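Local coordinates for protein NUDIX hydrolase (Nitrosomonas europaea, PDB 2B0V) that probably hydrolyses phosphate linkages of nucleoside di- and triphosphates and of thiamine diphosphate, as a magnesium-dependent Nudix enzyme of the NudJ subfamily, at residues 9-23 / 35-48. Numbering follows the deposited sequence.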
# COMPACT_ATOMS: atom_id res chain seq x y z
N VAL A 9 -7.99 -0.00 -10.52
CA VAL A 9 -7.48 1.06 -9.63
C VAL A 9 -7.19 0.47 -8.27
O VAL A 9 -8.03 -0.23 -7.66
CB VAL A 9 -8.48 2.22 -9.54
CG1 VAL A 9 -7.98 3.26 -8.51
CG2 VAL A 9 -8.66 2.85 -10.94
N THR A 10 -5.97 0.70 -7.81
CA THR A 10 -5.53 0.12 -6.54
C THR A 10 -4.95 1.27 -5.72
O THR A 10 -4.65 2.37 -6.24
CB THR A 10 -4.42 -0.95 -6.70
OG1 THR A 10 -3.29 -0.36 -7.36
CG2 THR A 10 -4.95 -2.15 -7.55
N VAL A 11 -4.72 0.97 -4.45
CA VAL A 11 -4.13 1.96 -3.54
C VAL A 11 -3.04 1.27 -2.71
O VAL A 11 -3.07 0.05 -2.53
CB VAL A 11 -5.18 2.55 -2.58
CG1 VAL A 11 -6.19 3.36 -3.35
CG2 VAL A 11 -5.84 1.40 -1.76
N ALA A 12 -2.08 2.05 -2.23
CA ALA A 12 -1.02 1.51 -1.40
C ALA A 12 -0.51 2.59 -0.47
O ALA A 12 -0.59 3.76 -0.81
CB ALA A 12 0.11 1.00 -2.29
N ALA A 13 -0.02 2.20 0.70
CA ALA A 13 0.44 3.14 1.71
C ALA A 13 1.89 2.93 2.02
O ALA A 13 2.30 1.80 2.34
CB ALA A 13 -0.39 2.95 3.02
N VAL A 14 2.66 4.04 1.96
CA VAL A 14 4.02 4.09 2.43
C VAL A 14 3.98 4.67 3.83
O VAL A 14 3.65 5.85 4.01
CB VAL A 14 4.95 4.93 1.49
CG1 VAL A 14 6.36 5.05 2.10
CG2 VAL A 14 5.03 4.27 0.10
N ILE A 15 4.26 3.82 4.82
CA ILE A 15 4.19 4.21 6.23
C ILE A 15 5.58 4.05 6.82
O ILE A 15 6.03 2.93 7.03
CB ILE A 15 3.18 3.32 7.00
CG1 ILE A 15 1.77 3.49 6.41
CG2 ILE A 15 3.17 3.71 8.50
CD1 ILE A 15 0.87 2.26 6.64
N GLU A 16 6.25 5.17 7.08
CA GLU A 16 7.67 5.22 7.52
C GLU A 16 7.73 5.87 8.88
O GLU A 16 7.16 6.94 9.08
CB GLU A 16 8.51 6.06 6.53
CG GLU A 16 10.02 6.10 6.81
CD GLU A 16 10.44 7.42 7.44
OE1 GLU A 16 10.03 8.49 6.90
OE2 GLU A 16 11.16 7.38 8.48
N GLN A 17 8.39 5.21 9.81
CA GLN A 17 8.55 5.71 11.16
C GLN A 17 9.96 5.34 11.56
O GLN A 17 10.33 4.16 11.56
CB GLN A 17 7.50 5.06 12.07
CG GLN A 17 7.35 5.65 13.46
CD GLN A 17 6.18 5.01 14.24
OE1 GLN A 17 5.12 4.68 13.68
NE2 GLN A 17 6.36 4.88 15.55
N ASP A 18 10.77 6.37 11.83
CA ASP A 18 12.19 6.19 12.19
C ASP A 18 12.97 5.26 11.22
O ASP A 18 13.69 4.35 11.67
CB ASP A 18 12.34 5.70 13.64
CG ASP A 18 11.58 6.57 14.67
OD1 ASP A 18 11.43 7.81 14.51
OD2 ASP A 18 11.13 5.98 15.69
N ASP A 19 12.83 5.51 9.91
CA ASP A 19 13.59 4.80 8.86
C ASP A 19 13.19 3.32 8.71
O ASP A 19 13.89 2.56 8.05
CB ASP A 19 15.12 4.97 9.05
CG ASP A 19 15.51 6.42 9.28
OD1 ASP A 19 15.24 7.25 8.40
OD2 ASP A 19 16.06 6.73 10.35
N LYS A 20 12.05 2.94 9.28
CA LYS A 20 11.44 1.63 9.00
C LYS A 20 10.06 1.78 8.37
O LYS A 20 9.37 2.79 8.60
CB LYS A 20 11.32 0.82 10.27
CG LYS A 20 12.66 0.60 10.96
CD LYS A 20 12.52 -0.46 11.99
CE LYS A 20 13.82 -0.68 12.77
NZ LYS A 20 14.16 0.59 13.47
N TYR A 21 9.67 0.79 7.57
CA TYR A 21 8.40 0.85 6.84
C TYR A 21 7.48 -0.28 7.27
O TYR A 21 7.92 -1.42 7.37
CB TYR A 21 8.64 0.74 5.33
CG TYR A 21 9.46 1.88 4.77
CD1 TYR A 21 8.83 2.99 4.24
CD2 TYR A 21 10.85 1.83 4.78
CE1 TYR A 21 9.57 4.06 3.71
CE2 TYR A 21 11.61 2.89 4.25
CZ TYR A 21 10.97 3.99 3.73
OH TYR A 21 11.72 5.03 3.21
N LEU A 22 6.20 0.04 7.49
CA LEU A 22 5.21 -0.98 7.79
C LEU A 22 4.77 -1.68 6.49
O LEU A 22 4.11 -1.05 5.63
CB LEU A 22 3.96 -0.35 8.46
CG LEU A 22 2.91 -1.33 8.99
CD1 LEU A 22 3.47 -2.33 10.02
CD2 LEU A 22 1.72 -0.49 9.57
N LEU A 23 5.10 -2.97 6.39
CA LEU A 23 4.81 -3.78 5.21
C LEU A 23 4.09 -5.01 5.63
O LEU A 23 4.08 -5.37 6.82
CB LEU A 23 6.12 -4.18 4.50
CG LEU A 23 7.01 -3.04 3.96
CD1 LEU A 23 8.35 -3.59 3.37
CD2 LEU A 23 6.25 -2.12 2.94
N LEU A 35 6.30 -9.91 -0.08
CA LEU A 35 6.33 -8.65 0.69
C LEU A 35 5.67 -7.51 -0.12
O LEU A 35 5.90 -7.37 -1.33
CB LEU A 35 7.79 -8.28 0.95
CG LEU A 35 8.05 -7.18 1.96
CD1 LEU A 35 7.64 -7.66 3.36
CD2 LEU A 35 9.56 -6.79 1.90
N ASN A 36 4.91 -6.66 0.56
CA ASN A 36 4.19 -5.60 -0.15
C ASN A 36 3.85 -4.47 0.82
O ASN A 36 3.84 -4.66 2.04
CB ASN A 36 2.89 -6.17 -0.75
CG ASN A 36 2.27 -5.30 -1.87
OD1 ASN A 36 2.84 -4.32 -2.32
ND2 ASN A 36 1.10 -5.73 -2.35
N GLN A 37 3.58 -3.27 0.31
CA GLN A 37 2.89 -2.28 1.14
C GLN A 37 1.48 -2.79 1.48
O GLN A 37 0.93 -3.61 0.72
CB GLN A 37 2.73 -0.97 0.36
CG GLN A 37 3.94 -0.07 0.33
CD GLN A 37 4.95 -0.57 -0.73
OE1 GLN A 37 4.58 -1.19 -1.75
NE2 GLN A 37 6.21 -0.23 -0.52
N PRO A 38 0.86 -2.28 2.56
CA PRO A 38 -0.58 -2.44 2.74
C PRO A 38 -1.25 -1.84 1.50
O PRO A 38 -0.95 -0.71 1.12
CB PRO A 38 -0.87 -1.53 3.95
CG PRO A 38 0.36 -1.58 4.73
CD PRO A 38 1.45 -1.44 3.62
N ALA A 39 -2.08 -2.62 0.81
CA ALA A 39 -2.52 -2.20 -0.55
C ALA A 39 -3.71 -3.02 -0.93
O ALA A 39 -3.95 -4.04 -0.33
CB ALA A 39 -1.41 -2.47 -1.61
N GLY A 40 -4.45 -2.57 -1.91
CA GLY A 40 -5.57 -3.36 -2.44
C GLY A 40 -6.38 -2.61 -3.46
O GLY A 40 -6.06 -1.47 -3.81
N HIS A 41 -7.45 -3.24 -3.92
CA HIS A 41 -8.26 -2.67 -4.97
C HIS A 41 -9.26 -1.64 -4.44
O HIS A 41 -9.87 -1.86 -3.39
CB HIS A 41 -9.05 -3.77 -5.64
CG HIS A 41 -8.25 -4.59 -6.60
ND1 HIS A 41 -7.14 -5.32 -6.21
CD2 HIS A 41 -8.39 -4.80 -7.93
CE1 HIS A 41 -6.64 -5.94 -7.26
NE2 HIS A 41 -7.38 -5.64 -8.31
N LEU A 42 -9.45 -0.55 -5.17
CA LEU A 42 -10.57 0.35 -4.92
C LEU A 42 -11.88 -0.43 -5.02
O LEU A 42 -12.07 -1.21 -5.97
CB LEU A 42 -10.57 1.46 -5.99
CG LEU A 42 -11.68 2.50 -5.82
CD1 LEU A 42 -11.32 3.34 -4.59
CD2 LEU A 42 -11.68 3.38 -7.05
N GLU A 43 -12.79 -0.19 -4.09
CA GLU A 43 -14.15 -0.81 -4.07
C GLU A 43 -15.19 0.27 -4.39
O GLU A 43 -14.93 1.45 -4.21
CB GLU A 43 -14.42 -1.42 -2.69
CG GLU A 43 -13.46 -2.53 -2.37
CD GLU A 43 -13.71 -3.12 -1.00
OE1 GLU A 43 -14.58 -2.59 -0.26
OE2 GLU A 43 -13.04 -4.13 -0.66
N PRO A 44 -16.38 -0.12 -4.92
CA PRO A 44 -17.36 0.95 -5.17
C PRO A 44 -17.74 1.70 -3.89
O PRO A 44 -17.64 1.15 -2.80
CB PRO A 44 -18.59 0.21 -5.71
CG PRO A 44 -18.09 -1.11 -6.18
CD PRO A 44 -16.86 -1.44 -5.37
N GLY A 45 -18.16 2.95 -4.05
CA GLY A 45 -18.73 3.70 -2.93
C GLY A 45 -17.72 4.33 -2.00
O GLY A 45 -18.07 4.71 -0.87
N GLU A 46 -16.46 4.43 -2.43
CA GLU A 46 -15.46 5.06 -1.56
C GLU A 46 -14.49 5.91 -2.35
O GLU A 46 -14.21 5.66 -3.53
CB GLU A 46 -14.66 4.00 -0.75
CG GLU A 46 -13.75 3.13 -1.63
CD GLU A 46 -13.05 1.98 -0.90
OE1 GLU A 46 -13.13 1.88 0.34
OE2 GLU A 46 -12.37 1.19 -1.59
N SER A 47 -13.92 6.90 -1.67
CA SER A 47 -12.90 7.70 -2.32
C SER A 47 -11.59 6.92 -2.33
O SER A 47 -11.42 5.93 -1.60
CB SER A 47 -12.68 9.00 -1.58
OG SER A 47 -12.16 8.73 -0.26
N ILE A 48 -10.66 7.39 -3.16
CA ILE A 48 -9.38 6.72 -3.24
C ILE A 48 -8.61 6.86 -1.91
O ILE A 48 -8.02 5.91 -1.42
CB ILE A 48 -8.57 7.26 -4.45
CG1 ILE A 48 -9.24 6.77 -5.72
CG2 ILE A 48 -7.13 6.75 -4.40
CD1 ILE A 48 -8.77 7.40 -7.00
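Val11 and Gly40 form the central hydrogen-bonded pair between antiparallel strands 9-14 and 39-41. Val11 N reaches Gly40 O at 2.9 Å, and Gly40 N returns a bond to Val11 O. Leu42 N to Val9 O and Ala13 N to Pro38 O extend the pairing both ways. At the non-hydrogen-bonded pair Thr10-His41, Thr10 CG2 lies over the face of the His41 ring, 4.1 Å from its centroid, a CH-pi contact. From the same strand, Val11 CG1 packs obliquely on Ile48 CG2 (3.7 Å).

The Leu23 side chain, on strand 20-26, crosses that of Leu35 on neighbouring strand 34-36 at about a right angle. Leu23 CB lies 3.4 Å from Asn36 O, and chi1 of -61° keeps CG near that oxygen (4.0 Å). CD1 meets Leu35 CD2 at 3.7 Å; CD2 meets Asn36 O (3.6 Å) and, further on, Gln37 CA and NE2. Cutting Leu23 back to an alanine is likely to open a gap against Leu35 and over the Asn36 carbonyl. Gln37 OE1 accepts a hydrogen bond from Arg86 NH1, and NE2 donates to Val129 O. Backbone bonds thus set the register where the Nudix box begins at Gly40, while apolar contacts pack Leu35 and the start of helix 48-60 alongside.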